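Local coordinates for protein acetyl-CoA acetyltransferase A (Ascaris suum, PDB 6BJA) that probably catalyses the thiolase reaction of acetyl-CoA C-acetyltransferases, moving acetyl groups between coenzyme A thioesters in lipid metabolism, at residues Pro278-Pro292 / Gly385-Leu397. Numbering follows the deposited sequence.
Sequences PIAKVLSYAEAGVEP and GGGEASAILIKKL
Two donors grip Ile279 O: the backbone Leu397 N, 3.0 Å away and 43° out of the carbonyl plane, and a water that also donates to Leu397 O, a C-terminal carboxylate oxygen also reached by Ser374 OG. Lys396 CD lies 3.3 Å from Ile279 O, while NZ turns to the carbonyls of Val369 and Leu372. From here backbone hydrogen bonds join the antiparallel strands 280-289 and 388-396 and continue just past them to Val290 N, which meets Gly387 O at 2.7 Å. A classic bulge interrupts the ladder where Leu283 and Ser284 both face Leu393, Leu283 N and Ser284 O taking its carbonyl and N-H. Both strands belong to the mixed sheet of the C-terminal half of the layered alpha-beta thiolase fold. On one face, Ile392 holds CG1 anti to its own N (chi1 -171°), bringing CD1 across Val282 CG1 at 3.7 Å. On the other, Leu393 CD2 packs obliquely on Leu283 CB at 3.8 Å. A water links Glu287 OE2 and Ser390 OG, whereas Glu287 OE1 bonds Tyr113 of the second subunit. Beyond the strands Pro292 CG rests 3.5 Å from Gly386 O; the Ala389 side chain is about 4 Å from that of Cys383, a predicted active-site proton acceptor.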
ATOM      1  N   PRO A 278       7.461  41.540  29.464  1.00 23.86           N
ATOM      2  CA  PRO A 278       7.577  40.091  29.285  1.00 23.52           C
ATOM      3  C   PRO A 278       6.965  39.314  30.443  1.00 26.35           C
ATOM      4  O   PRO A 278       6.938  39.809  31.576  1.00 25.59           O
ATOM      5  CB  PRO A 278       9.085  39.865  29.226  1.00 23.84           C
ATOM      6  CG  PRO A 278       9.692  41.062  29.865  1.00 27.24           C
ATOM      7  CD  PRO A 278       8.773  42.197  29.558  1.00 25.06           C
ATOM      8  N   ILE A 279       6.492  38.100  30.182  1.00 20.52           N
ATOM      9  CA  ILE A 279       5.867  37.325  31.242  1.00 18.44           C
ATOM     10  C   ILE A 279       6.853  36.439  31.999  1.00 22.56           C
ATOM     11  O   ILE A 279       6.612  36.103  33.155  1.00 21.68           O
ATOM     12  CB  ILE A 279       4.687  36.496  30.701  1.00 22.54           C
ATOM     13  CG1 ILE A 279       5.125  35.466  29.656  1.00 21.93           C
ATOM     14  CG2 ILE A 279       3.635  37.460  30.140  1.00 25.47           C
ATOM     15  CD1 ILE A 279       3.963  34.604  29.156  1.00 23.43           C
ATOM     16  N   ALA A 280       7.985  36.108  31.387  1.00 19.60           N
ATOM     17  CA  ALA A 280       8.980  35.312  32.079  1.00 21.19           C
ATOM     18  C   ALA A 280      10.357  35.555  31.475  1.00 19.65           C
ATOM     19  O   ALA A 280      10.494  36.142  30.406  1.00 20.38           O
ATOM     20  CB  ALA A 280       8.616  33.842  32.010  1.00 20.14           C
ATOM     21  N   LYS A 281      11.375  35.090  32.187  1.00 21.48           N
ATOM     22  CA  LYS A 281      12.758  35.193  31.761  1.00 22.11           C
ATOM     23  C   LYS A 281      13.360  33.793  31.718  1.00 22.98           C
ATOM     24  O   LYS A 281      13.130  33.000  32.623  1.00 22.10           O
ATOM     25  CB  LYS A 281      13.528  36.094  32.733  1.00 23.31           C
ATOM     26  CG  LYS A 281      14.924  36.426  32.307  1.00 26.23           C
ATOM     27  CD  LYS A 281      15.557  37.432  33.246  1.00 30.33           C
ATOM     28  CE  LYS A 281      16.893  37.921  32.702  1.00 34.57           C
ATOM     29  NZ  LYS A 281      17.494  39.000  33.537  1.00 44.65           N
ATOM     30  N   VAL A 282      14.103  33.469  30.670  1.00 20.69           N
ATOM     31  CA  VAL A 282      14.810  32.197  30.624  1.00 20.52           C
ATOM     32  C   VAL A 282      16.174  32.385  31.286  1.00 23.09           C
ATOM     33  O   VAL A 282      16.991  33.153  30.797  1.00 23.05           O
ATOM     34  CB  VAL A 282      14.990  31.677  29.194  1.00 20.45           C
ATOM     35  CG1 VAL A 282      15.826  30.393  29.206  1.00 21.98           C
ATOM     36  CG2 VAL A 282      13.649  31.436  28.534  1.00 21.93           C
ATOM     37  N   LEU A 283      16.406  31.698  32.405  1.00 21.76           N
ATOM     38  CA  LEU A 283      17.630  31.901  33.176  1.00 22.91           C
ATOM     39  C   LEU A 283      18.760  30.988  32.738  1.00 23.86           C
ATOM     40  O   LEU A 283      19.927  31.395  32.729  1.00 24.87           O
ATOM     41  CB  LEU A 283      17.366  31.676  34.651  1.00 22.01           C
ATOM     42  CG  LEU A 283      16.409  32.656  35.313  1.00 25.71           C
ATOM     43  CD1 LEU A 283      16.334  32.342  36.788  1.00 26.80           C
ATOM     44  CD2 LEU A 283      16.837  34.095  35.070  1.00 26.50           C
ATOM     45  N   SER A 284      18.408  29.758  32.388  1.00 21.57           N
ATOM     46  CA  SER A 284      19.401  28.741  32.089  1.00 23.05           C
ATOM     47  C   SER A 284      18.747  27.525  31.470  1.00 20.77           C
ATOM     48  O   SER A 284      17.521  27.349  31.565  1.00 20.60           O
ATOM     49  CB  SER A 284      20.147  28.338  33.366  1.00 24.33           C
ATOM     50  OG  SER A 284      21.293  27.557  33.069  1.00 29.19           O
ATOM     51  N   TYR A 285      19.562  26.676  30.854  1.00 21.66           N
ATOM     52  CA  TYR A 285      19.090  25.396  30.357  1.00 19.60           C
ATOM     53  C   TYR A 285      20.211  24.365  30.495  1.00 23.53           C
ATOM     54  O   TYR A 285      21.382  24.721  30.641  1.00 22.53           O
ATOM     55  CB  TYR A 285      18.625  25.510  28.905  1.00 19.55           C
ATOM     56  CG  TYR A 285      19.708  25.882  27.956  1.00 20.45           C
ATOM     57  CD1 TYR A 285      20.523  24.894  27.451  1.00 24.47           C
ATOM     58  CD2 TYR A 285      19.929  27.193  27.573  1.00 25.39           C
ATOM     59  CE1 TYR A 285      21.508  25.165  26.609  1.00 26.96           C
ATOM     60  CE2 TYR A 285      20.964  27.489  26.687  1.00 30.05           C
ATOM     61  CZ  TYR A 285      21.743  26.443  26.224  1.00 27.59           C
ATOM     62  OH  TYR A 285      22.794  26.607  25.348  1.00 35.65           O
ATOM     63  N   ALA A 286      19.838  23.096  30.449  1.00 19.85           N
ATOM     64  CA  ALA A 286      20.796  22.011  30.545  1.00 22.35           C
ATOM     65  C   ALA A 286      20.291  20.831  29.747  1.00 20.52           C
ATOM     66  O   ALA A 286      19.079  20.675  29.530  1.00 20.34           O
ATOM     67  CB  ALA A 286      21.015  21.627  31.984  1.00 22.46           C
ATOM     68  N   GLU A 287      21.227  19.982  29.326  1.00 21.20           N
ATOM     69  CA  GLU A 287      20.906  18.807  28.550  1.00 21.39           C
ATOM     70  C   GLU A 287      21.734  17.658  29.096  1.00 24.93           C
ATOM     71  O   GLU A 287      22.886  17.859  29.464  1.00 30.00           O
ATOM     72  CB  GLU A 287      21.209  19.030  27.072  1.00 24.01           C
ATOM     73  CG  GLU A 287      20.472  20.231  26.458  1.00 24.19           C
ATOM     74  CD  GLU A 287      20.960  20.592  25.058  1.00 29.76           C
ATOM     75  OE1 GLU A 287      22.149  20.941  24.909  1.00 30.50           O
ATOM     76  OE2 GLU A 287      20.150  20.560  24.113  1.00 33.37           O
ATOM     77  N   ALA A 288      21.132  16.482  29.163  1.00 19.19           N
ATOM     78  CA  ALA A 288      21.802  15.290  29.659  1.00 21.35           C
ATOM     79  C   ALA A 288      21.558  14.109  28.745  1.00 19.72           C
ATOM     80  O   ALA A 288      20.604  14.085  27.960  1.00 19.55           O
ATOM     81  CB  ALA A 288      21.325  14.967  31.054  1.00 22.08           C
ATOM     82  N   GLY A 289      22.443  13.128  28.820  1.00 18.29           N
ATOM     83  CA  GLY A 289      22.238  11.910  28.077  1.00 17.78           C
ATOM     84  C   GLY A 289      22.730  10.680  28.818  1.00 19.38           C
ATOM     85  O   GLY A 289      23.763  10.714  29.489  1.00 22.39           O
ATOM     86  N   VAL A 290      21.986   9.595  28.643  1.00 17.47           N
ATOM     87  CA  VAL A 290      22.293   8.302  29.247  1.00 17.59           C
ATOM     88  C   VAL A 290      22.058   7.180  28.231  1.00 17.34           C
ATOM     89  O   VAL A 290      21.752   7.430  27.061  1.00 18.79           O
ATOM     90  CB  VAL A 290      21.421   8.070  30.502  1.00 20.81           C
ATOM     91  CG1 VAL A 290      21.659   9.157  31.540  1.00 23.77           C
ATOM     92  CG2 VAL A 290      19.979   8.042  30.115  1.00 22.21           C
ATOM     93  N   GLU A 291      22.217   5.932  28.653  1.00 19.67           N
ATOM     94  CA  GLU A 291      21.861   4.798  27.809  1.00 19.15           C
ATOM     95  C   GLU A 291      20.418   4.908  27.321  1.00 20.38           C
ATOM     96  O   GLU A 291      19.534   5.277  28.092  1.00 20.02           O
ATOM     97  CB  GLU A 291      22.033   3.488  28.583  1.00 21.64           C
ATOM     98  CG  GLU A 291      23.478   3.157  28.899  1.00 24.95           C
ATOM     99  CD  GLU A 291      24.247   2.656  27.693  1.00 31.27           C
ATOM    100  OE1 GLU A 291      23.627   2.152  26.736  1.00 31.94           O
ATOM    101  OE2 GLU A 291      25.483   2.761  27.711  1.00 35.43           O
ATOM    102  N   PRO A 292      20.160   4.555  26.057  1.00 18.27           N
ATOM    103  CA  PRO A 292      18.780   4.617  25.556  1.00 16.15           C
ATOM    104  C   PRO A 292      17.750   3.943  26.468  1.00 19.31           C
ATOM    105  O   PRO A 292      16.681   4.507  26.690  1.00 19.62           O
ATOM    106  CB  PRO A 292      18.893   3.916  24.201  1.00 21.19           C
ATOM    107  CG  PRO A 292      20.228   4.376  23.729  1.00 21.30           C
ATOM    108  CD  PRO A 292      21.118   4.353  24.944  1.00 20.33           C
ATOM    109  N   GLY A 385      13.120   9.490  23.743  1.00 18.77           N
ATOM    110  CA  GLY A 385      13.615   8.243  23.215  1.00 20.78           C
ATOM    111  C   GLY A 385      15.021   8.438  22.685  1.00 18.80           C
ATOM    112  O   GLY A 385      15.320   9.441  22.028  1.00 20.15           O
ATOM    113  N   GLY A 386      15.880   7.477  23.001  1.00 18.77           N
ATOM    114  CA  GLY A 386      17.294   7.557  22.685  1.00 18.67           C
ATOM    115  C   GLY A 386      18.183   7.856  23.871  1.00 18.46           C
ATOM    116  O   GLY A 386      19.406   7.737  23.788  1.00 18.76           O
ATOM    117  N   GLY A 387      17.583   8.252  24.984  1.00 17.21           N
ATOM    118  CA  GLY A 387      18.319   8.433  26.211  1.00 16.93           C
ATOM    119  C   GLY A 387      18.694   9.843  26.614  1.00 22.15           C
ATOM    120  O   GLY A 387      19.580  10.022  27.430  1.00 26.35           O
ATOM    121  N   GLU A 388      18.021  10.863  26.086  1.00 17.36           N
ATOM    122  CA  GLU A 388      18.411  12.227  26.399  1.00 16.07           C
ATOM    123  C   GLU A 388      17.308  12.906  27.192  1.00 15.63           C
ATOM    124  O   GLU A 388      16.182  12.402  27.284  1.00 17.96           O
ATOM    125  CB  GLU A 388      18.730  13.017  25.130  1.00 17.16           C
ATOM    126  CG  GLU A 388      20.048  12.606  24.489  1.00 20.03           C
ATOM    127  CD  GLU A 388      20.568  13.652  23.541  1.00 23.15           C
ATOM    128  OE1 GLU A 388      20.754  14.833  23.968  1.00 24.85           O
ATOM    129  OE2 GLU A 388      20.766  13.267  22.368  1.00 20.86           O
ATOM    130  N   ALA A 389      17.674  14.023  27.804  1.00 17.42           N
ATOM    131  CA  ALA A 389      16.694  14.922  28.399  1.00 17.19           C
ATOM    132  C   ALA A 389      17.176  16.358  28.355  1.00 19.80           C
ATOM    133  O   ALA A 389      18.387  16.635  28.308  1.00 19.25           O
ATOM    134  CB  ALA A 389      16.381  14.518  29.843  1.00 16.85           C
ATOM    135  N   SER A 390      16.201  17.263  28.347  1.00 19.03           N
ATOM    136  CA  SER A 390      16.413  18.701  28.333  1.00 17.72           C
ATOM    137  C   SER A 390      15.680  19.314  29.511  1.00 18.77           C
ATOM    138  O   SER A 390      14.621  18.815  29.903  1.00 19.50           O
ATOM    139  CB  SER A 390      15.904  19.314  27.026  1.00 21.37           C
ATOM    140  OG  SER A 390      16.456  18.644  25.906  1.00 28.37           O
ATOM    141  N   ALA A 391      16.265  20.348  30.100  1.00 19.35           N
ATOM    142  CA  ALA A 391      15.607  21.081  31.190  1.00 18.54           C
ATOM    143  C   ALA A 391      15.863  22.572  31.037  1.00 19.07           C
ATOM    144  O   ALA A 391      16.911  22.993  30.515  1.00 21.75           O
ATOM    145  CB  ALA A 391      16.089  20.590  32.538  1.00 20.62           C
ATOM    146  N   ILE A 392      14.895  23.375  31.475  1.00 17.32           N
ATOM    147  CA  ILE A 392      14.988  24.822  31.382  1.00 18.15           C
ATOM    148  C   ILE A 392      14.546  25.418  32.716  1.00 18.11           C
ATOM    149  O   ILE A 392      13.617  24.926  33.357  1.00 18.80           O
ATOM    150  CB  ILE A 392      14.149  25.382  30.174  1.00 21.90           C
ATOM    151  CG1 ILE A 392      14.422  26.862  29.927  1.00 23.17           C
ATOM    152  CG2 ILE A 392      12.686  25.135  30.365  1.00 20.31           C
ATOM    153  CD1 ILE A 392      13.949  27.319  28.529  1.00 24.89           C
ATOM    154  N   LEU A 393      15.270  26.452  33.133  1.00 19.60           N
ATOM    155  CA  LEU A 393      14.962  27.218  34.332  1.00 20.15           C
ATOM    156  C   LEU A 393      14.378  28.566  33.951  1.00 19.46           C
ATOM    157  O   LEU A 393      14.989  29.316  33.172  1.00 19.88           O
ATOM    158  CB  LEU A 393      16.233  27.404  35.166  1.00 21.22           C
ATOM    159  CG  LEU A 393      16.122  28.314  36.391  1.00 20.13           C
ATOM    160  CD1 LEU A 393      15.278  27.649  37.467  1.00 22.26           C
ATOM    161  CD2 LEU A 393      17.535  28.637  36.910  1.00 23.36           C
ATOM    162  N   ILE A 394      13.198  28.867  34.487  1.00 18.35           N
ATOM    163  CA  ILE A 394      12.549  30.133  34.195  1.00 18.05           C
ATOM    164  C   ILE A 394      12.108  30.877  35.439  1.00 19.19           C
ATOM    165  O   ILE A 394      11.817  30.277  36.476  1.00 20.21           O
ATOM    166  CB  ILE A 394      11.359  29.944  33.264  1.00 24.41           C
ATOM    167  CG1 ILE A 394      10.266  29.103  33.883  1.00 27.99           C
ATOM    168  CG2 ILE A 394      11.816  29.321  31.927  1.00 23.04           C
ATOM    169  CD1 ILE A 394       8.967  29.257  33.119  1.00 28.29           C
ATOM    170  N   LYS A 395      12.085  32.200  35.318  1.00 21.13           N
ATOM    171  CA  LYS A 395      11.603  33.085  36.369  1.00 20.60           C
ATOM    172  C   LYS A 395      10.382  33.801  35.846  1.00 20.89           C
ATOM    173  O   LYS A 395      10.429  34.407  34.777  1.00 22.07           O
ATOM    174  CB  LYS A 395      12.663  34.113  36.778  1.00 23.82           C
ATOM    175  CG  LYS A 395      12.181  35.052  37.901  1.00 29.15           C
ATOM    176  CD  LYS A 395      13.249  36.059  38.337  1.00 38.68           C
ATOM    177  CE  LYS A 395      13.606  37.035  37.218  1.00 48.56           C
ATOM    178  NZ  LYS A 395      14.574  38.103  37.634  1.00 54.75           N
ATOM    179  N   LYS A 396       9.287  33.711  36.588  1.00 21.52           N
ATOM    180  CA  LYS A 396       8.070  34.416  36.232  1.00 21.73           C
ATOM    181  C   LYS A 396       8.204  35.872  36.662  1.00 24.05           C
ATOM    182  O   LYS A 396       8.681  36.154  37.755  1.00 24.67           O
ATOM    183  CB  LYS A 396       6.875  33.744  36.884  1.00 22.94           C
ATOM    184  CG  LYS A 396       5.506  34.219  36.439  1.00 21.93           C
ATOM    185  CD  LYS A 396       5.218  33.797  35.007  1.00 19.94           C
ATOM    186  CE  LYS A 396       3.843  34.254  34.534  1.00 22.06           C
ATOM    187  NZ  LYS A 396       2.723  33.658  35.281  1.00 21.05           N
ATOM    188  N   LEU A 397       7.800  36.791  35.789  1.00 24.00           N
ATOM    189  CA  LEU A 397       7.927  38.216  36.065  1.00 23.87           C
ATOM    190  C   LEU A 397       6.604  38.769  36.577  1.00 31.96           C
ATOM    191  O   LEU A 397       5.598  38.054  36.612  1.00 29.22           O
ATOM    192  CB  LEU A 397       8.392  38.948  34.805  1.00 24.13           C
ATOM    193  CG  LEU A 397       9.731  38.392  34.294  1.00 28.00           C
ATOM    194  CD1 LEU A 397      10.129  39.036  32.988  1.00 30.39           C
ATOM    195  CD2 LEU A 397      10.834  38.559  35.328  1.00 32.50           C
ATOM    196  OXT LEU A 397       6.511  39.937  36.981  1.00 37.02           O
TER
HETATM  197  O   HOH W   1       4.381  37.669  34.382  1.00 32.24           O
HETATM  198  O   HOH W   2      17.780  19.903  23.911  1.00 33.30           O
HETATM  199  O   HOH W   3      14.868   5.244  24.515  1.00 23.68           O